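Local coordinates for protein dipeptide Epimerase (Enterococcus faecalis V583, PDB 3JVA) that belongs to the mandelate racemase/muconate lactonizing enzyme family, pairing an enolase-type N-terminal domain with a barrel domain that holds a magnesium ion, at residues 1-6 with 34-39; 24-29 with 293-298; 234-239 with 258-263. One frame throughout, in Å; residues are numbered along the deposited sequence.

The three contacts sample both domains and the interface between them. Contact 1 joins strands 3-21 and 29-38 of the antiparallel sheet of the N-terminal domain. Contact 2 brings strand 24-27, an edge strand of that sheet, and the turn after it against the loop between strand 287-290 and helix 298-310. Contact 3 pairs neighbouring barrel strands 236-239 and 260-263. Segments of contacts 1 and 2 alternate along the chain; contact 1 closes before contact 3 opens, and contact 3 falls between the halves of contact 2. The centres of contacts 1 and 2 are about 28 Å apart. The centres of contacts 2 and 3 are about 25 Å apart. Contact 2 thus ties the sheet domain to the magnesium-carrying barrel.

Contact 1 (1-6 with 34-39); sequences MKIKQV and VEIETE
A classic beta bulge sets K4 and Q5 together against E37 where strand 3-6 runs antiparallel to strand 34-38 in the N-terminal domain's sheet. The carbonyl of E37 serves both: its O takes K4 N at 2.7 Å, in the carbonyl plane, and Q5 N at 3.2 Å from a donor tilted 21° out of it. E37 N answers with a bond to Q5 O, and beyond the bulge E39 N reaches K2 O at 2.8 Å. I3, V6, V34 and I36 are buried: V6 CG1 meets V34 CG1 at 3.6 Å, and I36 CG2 lies 3.8 Å from both CG1 and CG2 of I3. Helix 59-73 packs against I3, V6 and V34. At the strand end M1 CG touches T38 CG2, while T38 OG1 turns to L42 O. On the solvent side the E39 chain crosses K4 at about a right angle; its bend at chi2 (-66°) turns CD back toward K4, and OE2 lies 3.1 Å from K4 CG. One water donates to both E39 OE2 and I3 O. The E39 carboxylate lies against the K4 methylenes, while K4 NZ stays 4.8 Å from E39 OE1 and 4.9 Å from E37 OE2; attraction to the two carboxylates is probably long-range, with no salt bridge.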
loop_
_atom_site.group_PDB
_atom_site.type_symbol
_atom_site.label_atom_id
_atom_site.label_comp_id
_atom_site.label_asym_id
_atom_site.label_seq_id
_atom_site.Cartn_x
_atom_site.Cartn_y
_atom_site.Cartn_z
ATOM N N MET B 1 -17.704 37.408 31.609
ATOM C CA MET B 1 -16.835 36.957 32.732
ATOM C C MET B 1 -15.382 37.133 32.305
ATOM O O MET B 1 -15.034 36.896 31.147
ATOM C CB MET B 1 -17.138 35.490 33.068
ATOM C CG MET B 1 -16.400 34.941 34.288
ATOM S SD MET B 1 -17.106 33.358 34.858
ATOM C CE MET B 1 -17.057 32.458 33.343
ATOM N N LYS B 2 -14.540 37.566 33.237
ATOM C CA LYS B 2 -13.136 37.800 32.932
ATOM C C LYS B 2 -12.218 37.381 34.070
ATOM O O LYS B 2 -12.506 37.636 35.237
ATOM C CB LYS B 2 -12.925 39.286 32.617
ATOM C CG LYS B 2 -11.475 39.702 32.438
ATOM C CD LYS B 2 -11.341 41.204 32.173
ATOM C CE LYS B 2 -11.729 41.576 30.749
ATOM N NZ LYS B 2 -13.143 41.240 30.432
ATOM N N ILE B 3 -11.107 36.739 33.718
ATOM C CA ILE B 3 -10.135 36.289 34.705
ATOM C C ILE B 3 -9.405 37.477 35.328
ATOM O O ILE B 3 -8.831 38.303 34.625
ATOM C CB ILE B 3 -9.093 35.338 34.066
ATOM C CG1 ILE B 3 -9.783 34.043 33.624
ATOM C CG2 ILE B 3 -7.960 35.048 35.058
ATOM C CD1 ILE B 3 -8.860 33.069 32.904
ATOM N N LYS B 4 -9.443 37.564 36.651
ATOM C CA LYS B 4 -8.772 38.655 37.350
ATOM C C LYS B 4 -7.376 38.238 37.786
ATOM O O LYS B 4 -6.410 38.983 37.629
ATOM C CB LYS B 4 -9.574 39.079 38.582
ATOM C CG LYS B 4 -8.895 40.175 39.392
ATOM C CD LYS B 4 -9.711 40.582 40.603
ATOM C CE LYS B 4 -9.004 41.688 41.378
ATOM N NZ LYS B 4 -9.802 42.150 42.547
ATOM N N GLN B 5 -7.270 37.034 38.332
ATOM C CA GLN B 5 -5.981 36.553 38.799
ATOM C C GLN B 5 -5.970 35.037 38.842
ATOM O O GLN B 5 -7.018 34.394 38.923
ATOM C CB GLN B 5 -5.691 37.121 40.193
ATOM C CG GLN B 5 -4.298 36.819 40.735
ATOM C CD GLN B 5 -3.194 37.281 39.802
ATOM O OE1 GLN B 5 -2.787 36.554 38.899
ATOM N NE2 GLN B 5 -2.718 38.504 40.006
ATOM N N VAL B 6 -4.771 34.477 38.768
ATOM C CA VAL B 6 -4.577 33.036 38.809
ATOM C C VAL B 6 -3.628 32.746 39.966
ATOM O O VAL B 6 -2.490 33.204 39.971
ATOM C CB VAL B 6 -3.945 32.522 37.492
ATOM C CG1 VAL B 6 -3.658 31.029 37.599
ATOM C CG2 VAL B 6 -4.884 32.806 36.319
ATOM N N VAL B 34 -4.578 25.011 41.422
ATOM C CA VAL B 34 -4.797 26.365 40.939
ATOM C C VAL B 34 -6.191 26.861 41.266
ATOM O O VAL B 34 -7.153 26.091 41.321
ATOM C CB VAL B 34 -4.607 26.449 39.403
ATOM C CG1 VAL B 34 -4.817 27.886 38.922
ATOM C CG2 VAL B 34 -3.216 25.977 39.025
ATOM N N GLU B 35 -6.283 28.162 41.506
ATOM C CA GLU B 35 -7.553 28.796 41.784
ATOM C C GLU B 35 -7.602 30.000 40.861
ATOM O O GLU B 35 -6.779 30.911 40.976
ATOM C CB GLU B 35 -7.627 29.243 43.248
ATOM C CG GLU B 35 -7.602 28.090 44.238
ATOM C CD GLU B 35 -7.662 28.558 45.680
ATOM O OE1 GLU B 35 -8.576 29.346 46.005
ATOM O OE2 GLU B 35 -6.801 28.135 46.485
ATOM N N ILE B 36 -8.535 29.980 39.914
ATOM C CA ILE B 36 -8.682 31.093 38.992
ATOM C C ILE B 36 -9.820 31.953 39.511
ATOM O O ILE B 36 -10.940 31.474 39.687
ATOM C CB ILE B 36 -9.005 30.613 37.562
ATOM C CG1 ILE B 36 -7.844 29.763 37.035
ATOM C CG2 ILE B 36 -9.238 31.810 36.651
ATOM C CD1 ILE B 36 -7.972 29.373 35.571
ATOM N N GLU B 37 -9.516 33.219 39.777
ATOM C CA GLU B 37 -10.506 34.155 40.287
ATOM C C GLU B 37 -10.951 35.094 39.178
ATOM O O GLU B 37 -10.122 35.637 38.455
ATOM C CB GLU B 37 -9.911 34.963 41.446
ATOM C CG GLU B 37 -10.713 36.207 41.814
ATOM C CD GLU B 37 -10.082 37.005 42.946
ATOM O OE1 GLU B 37 -8.840 37.117 42.982
ATOM O OE2 GLU B 37 -10.831 37.533 43.792
ATOM N N THR B 38 -12.260 35.270 39.040
ATOM C CA THR B 38 -12.799 36.161 38.022
ATOM C C THR B 38 -13.048 37.522 38.658
ATOM O O THR B 38 -13.090 37.640 39.882
ATOM C CB THR B 38 -14.124 35.634 37.449
ATOM O OG1 THR B 38 -15.093 35.521 38.500
ATOM C CG2 THR B 38 -13.912 34.268 36.805
ATOM N N GLU B 39 -13.201 38.544 37.825
ATOM C CA GLU B 39 -13.442 39.896 38.320
ATOM C C GLU B 39 -14.698 39.954 39.182
ATOM O O GLU B 39 -14.749 40.695 40.165
ATOM C CB GLU B 39 -13.588 40.875 37.152
ATOM C CG GLU B 39 -12.303 41.162 36.378
ATOM C CD GLU B 39 -11.262 41.898 37.205
ATOM O OE1 GLU B 39 -11.650 42.660 38.120
ATOM O OE2 GLU B 39 -10.053 41.730 36.928
HETATM O O HOH W 1 -9.148 41.035 34.332
#

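Contact 2 (24-29 with 293-298); sequences GTIESA and MAEETT
E295 pushes its carboxylate up to the backbone of S28 and A29. Its CG stands anti to the carbonyl carbon (chi1 -59°), and chi2, whose -149° is well off a staggered value, carries CD toward I26 and S28. OE1 lies 3.0 Å from S28 O and 3.7 Å from A29 CA. Two acceptors face each other at S28 O and do not bond; the hydrogen bond that holds OE1 comes from D30 N, one residue beyond A29. I26 flanks the same carboxylate: its CG2, anti to the backbone N, approaches E295 CD at 4.1 Å, the two side chains crossing obliquely. I26 also packs on F19, I21 and F53 within its own domain.

The contact spans the interface of the two domains, setting the N-terminal sheet and the corner at S28 against the barrel loop that leads from strand 287-290 into helix 298-310. Enzymes of this family place their active site between these domains; here the side chain of A294 lies about 11 Å from the magnesium ion.

A29 CB fits against the loop, 4.0 Å from T297 CG2 and 4.1 Å from E295 CA. T297 sits at the N-cap position, but its side chain makes no capping bond; OG1, between the backbone N and the carbonyl carbon (chi1 59°), is hydrogen-bonded to E47 OE2 instead, leaving the methyl for the alanine. M293 to E296 form a type I turn, and E296 OE2 accepts M293 N at 2.6 Å; the E296 side chain packs on M266.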
loop_
_atom_site.group_PDB
_atom_site.type_symbol
_atom_site.label_atom_id
_atom_site.label_comp_id
_atom_site.label_asym_id
_atom_site.label_seq_id
_atom_site.Cartn_x
_atom_site.Cartn_y
_atom_site.Cartn_z
ATOM N N GLY B 24 12.501 3.617 42.470
ATOM C CA GLY B 24 12.059 4.385 43.622
ATOM C C GLY B 24 10.660 4.099 44.128
ATOM O O GLY B 24 10.049 3.085 43.782
ATOM N N THR B 25 10.158 5.004 44.962
ATOM C CA THR B 25 8.824 4.878 45.536
ATOM C C THR B 25 8.195 6.255 45.718
ATOM O O THR B 25 8.872 7.279 45.628
ATOM C CB THR B 25 8.863 4.188 46.917
ATOM O OG1 THR B 25 9.611 4.996 47.831
ATOM C CG2 THR B 25 9.509 2.814 46.813
ATOM N N ILE B 26 6.892 6.264 45.976
ATOM C CA ILE B 26 6.142 7.496 46.184
ATOM C C ILE B 26 5.252 7.296 47.404
ATOM O O ILE B 26 4.437 6.372 47.433
ATOM C CB ILE B 26 5.241 7.812 44.974
ATOM C CG1 ILE B 26 6.082 7.873 43.695
ATOM C CG2 ILE B 26 4.514 9.135 45.198
ATOM C CD1 ILE B 26 5.265 8.089 42.442
ATOM N N GLU B 27 5.404 8.148 48.412
ATOM C CA GLU B 27 4.586 8.018 49.613
ATOM C C GLU B 27 3.664 9.204 49.842
ATOM O O GLU B 27 2.911 9.235 50.813
ATOM C CB GLU B 27 5.471 7.793 50.842
ATOM C CG GLU B 27 6.675 8.704 50.944
ATOM C CD GLU B 27 7.571 8.346 52.121
ATOM O OE1 GLU B 27 8.645 8.967 52.269
ATOM O OE2 GLU B 27 7.199 7.441 52.900
ATOM N N SER B 28 3.713 10.171 48.933
ATOM C CA SER B 28 2.877 11.358 49.042
ATOM C C SER B 28 2.453 11.814 47.651
ATOM O O SER B 28 3.206 11.671 46.690
ATOM C CB SER B 28 3.653 12.480 49.741
ATOM O OG SER B 28 2.854 13.639 49.915
ATOM N N ALA B 29 1.235 12.337 47.546
ATOM C CA ALA B 29 0.733 12.842 46.276
ATOM C C ALA B 29 1.000 14.338 46.300
ATOM O O ALA B 29 0.286 15.093 46.959
ATOM C CB ALA B 29 -0.753 12.576 46.152
ATOM N N MET B 293 -3.468 9.845 37.602
ATOM C CA MET B 293 -2.049 9.771 37.941
ATOM C C MET B 293 -1.912 9.368 39.404
ATOM O O MET B 293 -2.844 9.529 40.192
ATOM C CB MET B 293 -1.378 11.138 37.757
ATOM C CG MET B 293 -1.619 11.796 36.418
ATOM S SD MET B 293 -1.012 10.813 35.048
ATOM C CE MET B 293 0.744 11.010 35.264
ATOM N N ALA B 294 -0.741 8.847 39.756
ATOM C CA ALA B 294 -0.461 8.440 41.124
ATOM C C ALA B 294 -0.408 9.682 42.005
ATOM O O ALA B 294 -0.681 9.619 43.208
ATOM C CB ALA B 294 0.881 7.699 41.186
ATOM N N GLU B 295 -0.076 10.818 41.399
ATOM C CA GLU B 295 0.034 12.055 42.158
ATOM C C GLU B 295 -1.037 13.125 41.952
ATOM O O GLU B 295 -0.745 14.317 42.047
ATOM C CB GLU B 295 1.430 12.664 41.968
ATOM C CG GLU B 295 2.541 11.719 42.422
ATOM C CD GLU B 295 3.768 12.436 42.955
ATOM O OE1 GLU B 295 3.668 13.078 44.028
ATOM O OE2 GLU B 295 4.832 12.354 42.303
ATOM N N GLU B 296 -2.267 12.719 41.644
ATOM C CA GLU B 296 -3.328 13.711 41.541
ATOM C C GLU B 296 -4.323 13.406 42.651
ATOM O O GLU B 296 -4.268 12.338 43.273
ATOM C CB GLU B 296 -4.002 13.735 40.162
ATOM C CG GLU B 296 -4.727 12.499 39.710
ATOM C CD GLU B 296 -5.313 12.714 38.324
ATOM O OE1 GLU B 296 -6.231 13.554 38.190
ATOM O OE2 GLU B 296 -4.841 12.066 37.370
ATOM N N THR B 297 -5.231 14.334 42.906
ATOM C CA THR B 297 -6.159 14.151 44.001
ATOM C C THR B 297 -7.601 14.522 43.680
ATOM O O THR B 297 -8.059 14.352 42.553
ATOM C CB THR B 297 -5.654 14.946 45.231
ATOM O OG1 THR B 297 -5.547 16.339 44.898
ATOM C CG2 THR B 297 -4.264 14.451 45.636
ATOM N N THR B 298 -8.307 15.032 44.681
ATOM C CA THR B 298 -9.713 15.377 44.539
ATOM C C THR B 298 -10.123 16.171 43.301
ATOM O O THR B 298 -11.058 15.788 42.597
ATOM C CB THR B 298 -10.204 16.120 45.791
ATOM O OG1 THR B 298 -9.863 15.352 46.954
ATOM C CG2 THR B 298 -11.710 16.315 45.737
#

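Contact 3 (234-239 with 258-263); sequences NTTIMA and VDVINI
The carbonyl oxygen of I237 takes two backbone donors, D259 N just ahead of strand 260-263 at 2.9 Å, in the carbonyl plane, and V260 N, the strand's first residue, at 3.2 Å, tilted 20° from it. D259 closes the loop of bonds: its side chain offers the anti lone pair of OD2 to I237 N at 2.8 Å, nearly straight at 170°. The same OD2 forms a salt bridge with K197 of the second subunit, so one carboxylate oxygen serves both the I237 backbone and the subunit interface. Further along, A239 N bonds to V260 O and N262 N to A239 O, carrying the parallel pairing onward.

M238 and V260 share a face of the sheet, CB to CB, and the M238 chain runs extended through chi2 (175°), which brings SD 3.6 Å from N262 CB. Beside them T236 CG2 meets V260 CG2 at 3.7 Å. A239 and I261 share the other face. V258, in the loop before the strand, sets CG1 3.8 Å from A239 CB and also packs on L226 of helix 223-232. The N262 side chain lies about 4 Å from the magnesium ion, and its ND2 makes a weak hydrogen bond to E215, a ligand of the metal. Strand 236-239, helix 246-255 and strand 260-263 form one beta-alpha-beta unit of a TIM-type barrel, with the metal site at the C-terminal ends of its strands.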
loop_
_atom_site.group_PDB
_atom_site.type_symbol
_atom_site.label_atom_id
_atom_site.label_comp_id
_atom_site.label_asym_id
_atom_site.label_seq_id
_atom_site.Cartn_x
_atom_site.Cartn_y
_atom_site.Cartn_z
ATOM N N ASN B 234 -7.153 -12.629 21.910
ATOM C CA ASN B 234 -8.584 -12.365 22.021
ATOM C C ASN B 234 -8.855 -11.301 23.083
ATOM O O ASN B 234 -9.858 -10.589 23.021
ATOM C CB ASN B 234 -9.343 -13.643 22.395
ATOM C CG ASN B 234 -9.369 -14.655 21.270
ATOM O OD1 ASN B 234 -9.586 -14.302 20.111
ATOM N ND2 ASN B 234 -9.163 -15.924 21.607
ATOM N N THR B 235 -7.956 -11.197 24.057
ATOM C CA THR B 235 -8.124 -10.232 25.137
ATOM C C THR B 235 -8.109 -8.795 24.634
ATOM O O THR B 235 -7.304 -8.435 23.774
ATOM C CB THR B 235 -7.018 -10.393 26.204
ATOM O OG1 THR B 235 -7.110 -11.696 26.795
ATOM C CG2 THR B 235 -7.173 -9.347 27.294
ATOM N N THR B 236 -9.016 -7.984 25.174
ATOM C CA THR B 236 -9.112 -6.569 24.818
ATOM C C THR B 236 -7.807 -5.865 25.184
ATOM O O THR B 236 -7.341 -5.961 26.318
ATOM C CB THR B 236 -10.270 -5.895 25.583
ATOM O OG1 THR B 236 -11.517 -6.457 25.151
ATOM C CG2 THR B 236 -10.270 -4.384 25.347
ATOM N N ILE B 237 -7.222 -5.157 24.221
ATOM C CA ILE B 237 -5.973 -4.435 24.448
ATOM C C ILE B 237 -6.248 -2.936 24.465
ATOM O O ILE B 237 -6.909 -2.411 23.568
ATOM C CB ILE B 237 -4.942 -4.725 23.341
ATOM C CG1 ILE B 237 -4.604 -6.221 23.327
ATOM C CG2 ILE B 237 -3.680 -3.914 23.580
ATOM C CD1 ILE B 237 -4.014 -6.721 24.631
ATOM N N MET B 238 -5.736 -2.259 25.486
ATOM C CA MET B 238 -5.942 -0.824 25.640
ATOM C C MET B 238 -4.640 -0.042 25.626
ATOM O O MET B 238 -3.649 -0.440 26.241
ATOM C CB MET B 238 -6.690 -0.548 26.953
ATOM C CG MET B 238 -6.797 0.921 27.343
ATOM S SD MET B 238 -7.826 1.135 28.831
ATOM C CE MET B 238 -6.961 0.164 29.987
ATOM N N ALA B 239 -4.641 1.073 24.908
ATOM C CA ALA B 239 -3.460 1.919 24.858
ATOM C C ALA B 239 -3.554 2.938 25.991
ATOM O O ALA B 239 -4.620 3.485 26.250
ATOM C CB ALA B 239 -3.383 2.650 23.512
ATOM N N VAL B 258 -5.207 -0.479 18.590
ATOM C CA VAL B 258 -5.791 -1.073 19.799
ATOM C C VAL B 258 -7.310 -1.194 19.817
ATOM O O VAL B 258 -8.002 -0.709 18.922
ATOM C CB VAL B 258 -5.393 -0.268 21.059
ATOM C CG1 VAL B 258 -3.892 -0.350 21.293
ATOM C CG2 VAL B 258 -5.828 1.192 20.899
ATOM N N ASP B 259 -7.822 -1.838 20.865
ATOM C CA ASP B 259 -9.258 -2.023 21.033
ATOM C C ASP B 259 -9.895 -0.883 21.824
ATOM O O ASP B 259 -11.055 -0.546 21.602
ATOM C CB ASP B 259 -9.544 -3.328 21.771
ATOM C CG ASP B 259 -9.057 -4.539 21.017
ATOM O OD1 ASP B 259 -9.464 -4.705 19.848
ATOM O OD2 ASP B 259 -8.272 -5.319 21.596
ATOM N N VAL B 260 -9.127 -0.309 22.747
ATOM C CA VAL B 260 -9.608 0.761 23.614
ATOM C C VAL B 260 -8.489 1.751 23.912
ATOM O O VAL B 260 -7.309 1.401 23.885
ATOM C CB VAL B 260 -10.113 0.169 24.956
ATOM C CG1 VAL B 260 -10.661 1.271 25.866
ATOM C CG2 VAL B 260 -11.171 -0.876 24.689
ATOM N N ILE B 261 -8.856 2.994 24.198
ATOM C CA ILE B 261 -7.858 4.010 24.510
ATOM C C ILE B 261 -8.133 4.636 25.869
ATOM O O ILE B 261 -9.258 5.038 26.162
ATOM C CB ILE B 261 -7.818 5.099 23.408
ATOM C CG1 ILE B 261 -7.201 4.501 22.139
ATOM C CG2 ILE B 261 -7.025 6.317 23.886
ATOM C CD1 ILE B 261 -7.211 5.432 20.930
ATOM N N ASN B 262 -7.093 4.706 26.695
ATOM C CA ASN B 262 -7.208 5.263 28.038
ATOM C C ASN B 262 -6.779 6.721 28.067
ATOM O O ASN B 262 -5.636 7.060 27.757
ATOM C CB ASN B 262 -6.355 4.438 29.012
ATOM C CG ASN B 262 -6.664 4.733 30.474
ATOM O OD1 ASN B 262 -7.754 5.197 30.817
ATOM N ND2 ASN B 262 -5.707 4.434 31.349
ATOM N N ILE B 263 -7.722 7.579 28.432
ATOM C CA ILE B 263 -7.483 9.012 28.535
ATOM C C ILE B 263 -7.098 9.376 29.963
ATOM O O ILE B 263 -7.622 8.794 30.911
ATOM C CB ILE B 263 -8.776 9.818 28.234
ATOM C CG1 ILE B 263 -9.265 9.545 26.814
ATOM C CG2 ILE B 263 -8.533 11.310 28.471
ATOM C CD1 ILE B 263 -10.662 10.112 26.545
#